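Long-range contacts in mitochondrial enolase superfamily member 1 (PDB 4A35), which catalyses the magnesium-dependent dehydration of L-fuconate to 2-keto-3-deoxy-L-fuconate in the breakdown of L-fucose: residues G54-T58 and G359-L365; W136-V140 and K176-E180. The contacts are given in a common frame with arbitrary orientation. Numbering follows the deposited sequence.

In the fold
Both contacts tie the N-terminal part of the chain to later parts, and their centres lie about 23 Å apart with nearest atoms about 7 Å from each other, so they do not touch. Contact 1 joins strand 52-58, outermost in its antiparallel sheet within this chain, to the start of helix 362-377. Contact 2 falls between those segments in sequence, pairing helices 135-141 and 176-186. The centre of contact 1 lies about 7 Å, that of contact 2 about 20 Å, from the centre of the chain. Helix 362-377 connects them: its first turn belongs to contact 1, while I375 and S376 near its end pack on V140. One helix thus runs from the domain interface beside the probable substrate pocket to the outer helices.

Contact 1 of 2, residues G54-T58 and G359-L365; sequences GITFT and GVGLCEL
Residues 54-58 are the end of strand 52-58, outermost in its three-stranded sheet within this chain; I55 and F57 direct their CA-CB bonds toward the loop and first helical turn of 359-365. The CA atoms of F57 and V360 lie 6.0 Å apart, those of I55 and G361 7.8 Å; the segments bury 328 Å² between them. F57 (92 Å² covered; chi1 t, chi2 62°) lays one ring face over G359, whose CA sits 3.7 Å from the ring centroid and 30° off its normal, a CH-pi contact. Obliquely, F57 CD1 approaches V360 N at 3.3 Å and V360 CG2 at 3.9 Å, and F57 CD2 meets L362 CD1 at 3.7 Å. I55 (85 Å²; chi1 p, chi2 t) drives its CD1 to 3.2 Å from V360 O and 3.8 Å from L365 CD1. V360 (50 Å²; chi1 t) thus offers backbone and side chain. G359 (phi/psi 53/-140) and G361 (72/2) have positive phi, and ideal CB atoms on them would clash with F57 CE1 and I55 CD1. G361 is the N-cap residue, and its O accepts L365 N at 3.2 Å. The joint is the interface of the enolase-superfamily capping domain with the barrel domain. Y35 and H356, substrate-binding by similarity, adjoin it: Y35 meets F57 edge-to-face, and H356 touches L362. W104 of the second subunit also meets the F57 ring. The strand's hydrocarbon side chains pack on glycine CH, aliphatic groups and the backbone N and O of V360, yet no hydrogen bond crosses, so cohesion rests on shape fit.

Contact 2 of 2, residues W136-V140 and K176-E180; sequences WKLLV and KKERE
Two helical segments, 136-140 and 176-180, run nearly antiparallel (170°) with axes 12.8 Å apart, so long side chains must bridge the gap; the nearest CA pair is V140 and K176 at 8.3 Å. E180 (chi1 t, chi2 t) reaches across extended and receives K137 NZ at 2.9 Å on OE1, a salt bridge, and weakly at 3.2 Å on OE2. K137 (t, p, t, t) also forms a salt bridge with D141. The p rotamer of W136 brings CH2 at the ring edge to 3.7 Å from E180 OE2, while its NE1 hydrogen-bonds to P410 O. V140 (chi1 t) packs its methyl CG1 3.7 Å from E180 OE1 and 3.8 Å from K176 CE. K176 (p, t, m, t) donates from NZ to V140 O at 2.7 Å and also to Q173. Helices 135-141 and 176-186 both meet the C-terminal end of barrel-domain helix 362-377, V140 packing on I375 and R179 hydrogen-bonding to I375 O. The direct link between the segments is thus mainly polar.

Contact 1 of 2, residues G54-T58 and G359-L365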
loop_
_atom_site.group_PDB
_atom_site.type_symbol
_atom_site.label_atom_id
_atom_site.label_comp_id
_atom_site.label_asym_id
_atom_site.label_seq_id
_atom_site.Cartn_x
_atom_site.Cartn_y
_atom_site.Cartn_z
ATOM N N GLY A 54 -16.568 -12.624 8.568
ATOM C CA GLY A 54 -15.244 -12.272 8.082
ATOM C C GLY A 54 -14.625 -11.240 8.981
ATOM O O GLY A 54 -15.330 -10.456 9.634
ATOM N N ILE A 55 -13.300 -11.249 9.014
ATOM C CA ILE A 55 -12.512 -10.286 9.768
ATOM C C ILE A 55 -11.296 -9.828 8.971
ATOM O O ILE A 55 -10.830 -10.483 8.025
ATOM C CB ILE A 55 -12.006 -10.888 11.142
ATOM C CG1 ILE A 55 -11.078 -12.135 10.910
ATOM C CG2 ILE A 55 -13.135 -11.137 12.171
ATOM C CD1 ILE A 55 -10.182 -12.567 12.123
ATOM N N THR A 56 -10.783 -8.681 9.400
ATOM C CA THR A 56 -9.466 -8.160 9.092
ATOM C C THR A 56 -8.964 -7.569 10.391
ATOM O O THR A 56 -9.751 -7.009 11.139
ATOM C CB THR A 56 -9.333 -7.268 7.871
ATOM O OG1 THR A 56 -7.910 -7.201 7.597
ATOM C CG2 THR A 56 -9.894 -5.850 8.093
ATOM N N PHE A 57 -7.679 -7.695 10.652
ATOM C CA PHE A 57 -7.084 -7.279 11.930
ATOM C C PHE A 57 -6.394 -5.908 11.858
ATOM O O PHE A 57 -5.677 -5.594 10.887
ATOM C CB PHE A 57 -6.061 -8.336 12.316
ATOM C CG PHE A 57 -5.154 -8.011 13.477
ATOM C CD1 PHE A 57 -5.680 -7.799 14.760
ATOM C CD2 PHE A 57 -3.776 -7.892 13.291
ATOM C CE1 PHE A 57 -4.835 -7.529 15.846
ATOM C CE2 PHE A 57 -2.928 -7.595 14.376
ATOM C CZ PHE A 57 -3.468 -7.395 15.645
ATOM N N THR A 58 -6.591 -5.120 12.907
ATOM C CA THR A 58 -5.966 -3.799 13.043
ATOM C C THR A 58 -5.440 -3.638 14.484
ATOM O O THR A 58 -5.745 -4.453 15.351
ATOM C CB THR A 58 -6.888 -2.605 12.679
ATOM O OG1 THR A 58 -7.779 -2.412 13.794
ATOM C CG2 THR A 58 -7.643 -2.770 11.317
ATOM N N GLY A 359 -2.920 -11.473 17.155
ATOM C CA GLY A 359 -3.938 -10.451 16.958
ATOM C C GLY A 359 -5.341 -10.882 17.366
ATOM O O GLY A 359 -5.493 -11.535 18.387
ATOM N N VAL A 360 -6.357 -10.500 16.579
ATOM C CA VAL A 360 -7.764 -10.898 16.728
ATOM C C VAL A 360 -8.076 -11.949 15.695
ATOM O O VAL A 360 -8.291 -11.589 14.520
ATOM C CB VAL A 360 -8.794 -9.705 16.549
ATOM C CG1 VAL A 360 -10.230 -10.173 16.847
ATOM C CG2 VAL A 360 -8.429 -8.530 17.418
ATOM N N GLY A 361 -8.124 -13.211 16.106
ATOM C CA GLY A 361 -8.539 -14.282 15.198
ATOM C C GLY A 361 -7.596 -14.696 14.086
ATOM O O GLY A 361 -7.955 -15.588 13.312
ATOM N N LEU A 362 -6.382 -14.103 13.966
ATOM C CA LEU A 362 -5.464 -14.579 12.895
ATOM C C LEU A 362 -5.116 -16.086 13.061
ATOM O O LEU A 362 -5.025 -16.778 12.052
ATOM C CB LEU A 362 -4.162 -13.755 12.886
ATOM C CG LEU A 362 -4.335 -12.208 12.702
ATOM C CD1 LEU A 362 -2.936 -11.499 12.712
ATOM C CD2 LEU A 362 -5.076 -11.881 11.352
ATOM N N CYS A 363 -4.920 -16.573 14.317
ATOM C CA CYS A 363 -4.663 -18.022 14.577
ATOM C C CYS A 363 -5.834 -18.862 13.991
ATOM O O CYS A 363 -5.602 -19.866 13.287
ATOM C CB CYS A 363 -4.516 -18.295 16.080
ATOM S SG CYS A 363 -3.127 -17.441 16.869
ATOM N N GLU A 364 -7.094 -18.459 14.346
ATOM C CA GLU A 364 -8.310 -19.154 13.937
ATOM C C GLU A 364 -8.389 -19.306 12.395
ATOM O O GLU A 364 -8.789 -20.369 11.926
ATOM C CB GLU A 364 -9.551 -18.384 14.433
ATOM C CG GLU A 364 -9.919 -18.626 15.906
ATOM C CD GLU A 364 -8.909 -18.211 16.972
ATOM O OE1 GLU A 364 -8.130 -17.256 16.735
ATOM O OE2 GLU A 364 -9.009 -18.743 18.102
ATOM N N LEU A 365 -7.921 -18.312 11.643
ATOM C CA LEU A 365 -8.022 -18.386 10.146
ATOM C C LEU A 365 -6.813 -19.037 9.530
ATOM O O LEU A 365 -6.958 -19.956 8.752
ATOM C CB LEU A 365 -8.182 -16.972 9.508
ATOM C CG LEU A 365 -9.580 -16.357 9.538
ATOM C CD1 LEU A 365 -10.095 -16.201 11.001
ATOM C CD2 LEU A 365 -9.604 -14.996 8.780
#

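Contact 2 of 2, residues W136-V140 and K176-E180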
loop_
_atom_site.group_PDB
_atom_site.type_symbol
_atom_site.label_atom_id
_atom_site.label_comp_id
_atom_site.label_asym_id
_atom_site.label_seq_id
_atom_site.Cartn_x
_atom_site.Cartn_y
_atom_site.Cartn_z
ATOM N N TRP A 136 -10.073 -25.564 5.595
ATOM C CA TRP A 136 -8.913 -26.404 5.211
ATOM C C TRP A 136 -9.363 -27.660 4.393
ATOM O O TRP A 136 -8.750 -27.990 3.370
ATOM C CB TRP A 136 -8.049 -26.816 6.420
ATOM C CG TRP A 136 -8.667 -27.827 7.364
ATOM C CD1 TRP A 136 -9.324 -27.557 8.530
ATOM C CD2 TRP A 136 -8.636 -29.264 7.240
ATOM N NE1 TRP A 136 -9.761 -28.729 9.116
ATOM C CE2 TRP A 136 -9.320 -29.797 8.366
ATOM C CE3 TRP A 136 -8.115 -30.154 6.276
ATOM C CZ2 TRP A 136 -9.490 -31.175 8.566
ATOM C CZ3 TRP A 136 -8.293 -31.534 6.475
ATOM C CH2 TRP A 136 -8.992 -32.023 7.594
ATOM N N LYS A 137 -10.506 -28.261 4.779
ATOM C CA LYS A 137 -11.008 -29.488 4.169
ATOM C C LYS A 137 -11.662 -29.192 2.850
ATOM O O LYS A 137 -11.482 -29.952 1.897
ATOM C CB LYS A 137 -11.955 -30.229 5.133
ATOM C CG LYS A 137 -12.471 -31.584 4.612
ATOM C CD LYS A 137 -11.343 -32.574 4.245
ATOM C CE LYS A 137 -11.876 -33.998 4.060
ATOM N NZ LYS A 137 -10.919 -34.813 3.237
ATOM N N LEU A 138 -12.342 -28.030 2.757
ATOM C CA LEU A 138 -12.928 -27.578 1.491
ATOM C C LEU A 138 -11.819 -27.457 0.453
ATOM O O LEU A 138 -11.985 -27.905 -0.696
ATOM C CB LEU A 138 -13.629 -26.201 1.701
ATOM C CG LEU A 138 -14.183 -25.509 0.433
ATOM C CD1 LEU A 138 -15.430 -26.281 -0.064
ATOM C CD2 LEU A 138 -14.518 -24.003 0.727
ATOM N N LEU A 139 -10.677 -26.843 0.862
ATOM C CA LEU A 139 -9.530 -26.661 -0.029
ATOM C C LEU A 139 -8.903 -27.998 -0.407
ATOM O O LEU A 139 -8.657 -28.250 -1.604
ATOM C CB LEU A 139 -8.492 -25.744 0.642
ATOM C CG LEU A 139 -8.937 -24.278 0.769
ATOM C CD1 LEU A 139 -7.948 -23.495 1.627
ATOM C CD2 LEU A 139 -9.126 -23.644 -0.634
ATOM N N VAL A 140 -8.612 -28.835 0.603
ATOM C CA VAL A 140 -8.042 -30.207 0.386
ATOM C C VAL A 140 -8.889 -31.032 -0.628
ATOM O O VAL A 140 -8.318 -31.686 -1.506
ATOM C CB VAL A 140 -7.862 -30.958 1.730
ATOM C CG1 VAL A 140 -7.711 -32.489 1.551
ATOM C CG2 VAL A 140 -6.680 -30.376 2.522
ATOM N N LYS A 176 -1.852 -37.498 -0.026
ATOM C CA LYS A 176 -2.718 -36.516 0.645
ATOM C C LYS A 176 -3.540 -37.187 1.764
ATOM O O LYS A 176 -3.752 -36.552 2.764
ATOM C CB LYS A 176 -3.646 -35.763 -0.335
ATOM C CG LYS A 176 -4.766 -36.626 -0.945
ATOM C CD LYS A 176 -5.671 -35.841 -1.908
ATOM C CE LYS A 176 -6.276 -34.563 -1.357
ATOM N NZ LYS A 176 -7.071 -33.859 -2.423
ATOM N N LYS A 177 -3.971 -38.456 1.612
ATOM C CA LYS A 177 -4.763 -39.118 2.681
ATOM C C LYS A 177 -3.897 -39.305 3.941
ATOM O O LYS A 177 -4.361 -39.006 5.044
ATOM C CB LYS A 177 -5.347 -40.465 2.196
ATOM C CG LYS A 177 -6.423 -40.267 1.101
ATOM C CD LYS A 177 -7.231 -41.546 0.758
ATOM C CE LYS A 177 -6.408 -42.736 0.271
ATOM N NZ LYS A 177 -5.539 -42.405 -0.895
ATOM N N GLU A 178 -2.633 -39.755 3.758
ATOM C CA GLU A 178 -1.634 -39.986 4.821
ATOM C C GLU A 178 -1.337 -38.652 5.554
ATOM O O GLU A 178 -1.343 -38.626 6.793
ATOM C CB GLU A 178 -0.347 -40.626 4.258
ATOM C CG GLU A 178 -0.555 -42.075 3.769
ATOM C CD GLU A 178 -1.134 -42.233 2.362
ATOM O OE1 GLU A 178 -1.466 -41.210 1.718
ATOM O OE2 GLU A 178 -1.315 -43.390 1.929
ATOM N N ARG A 179 -1.164 -37.548 4.801
ATOM C CA ARG A 179 -0.912 -36.233 5.410
ATOM C C ARG A 179 -2.143 -35.701 6.169
ATOM O O ARG A 179 -1.985 -35.158 7.279
ATOM C CB ARG A 179 -0.397 -35.237 4.385
ATOM C CG ARG A 179 1.038 -35.633 3.981
ATOM C CD ARG A 179 1.724 -34.530 3.192
ATOM N NE ARG A 179 1.047 -34.221 1.916
ATOM C CZ ARG A 179 1.142 -34.955 0.800
ATOM N NH1 ARG A 179 1.886 -36.061 0.777
ATOM N NH2 ARG A 179 0.503 -34.580 -0.302
ATOM N N GLU A 180 -3.363 -35.875 5.619
ATOM C CA GLU A 180 -4.553 -35.477 6.365
ATOM C C GLU A 180 -4.667 -36.311 7.665
ATOM O O GLU A 180 -4.911 -35.729 8.724
ATOM C CB GLU A 180 -5.822 -35.565 5.520
ATOM C CG GLU A 180 -7.063 -35.201 6.324
ATOM C CD GLU A 180 -8.326 -35.136 5.501
ATOM O OE1 GLU A 180 -8.213 -34.876 4.283
ATOM O OE2 GLU A 180 -9.425 -35.336 6.069
#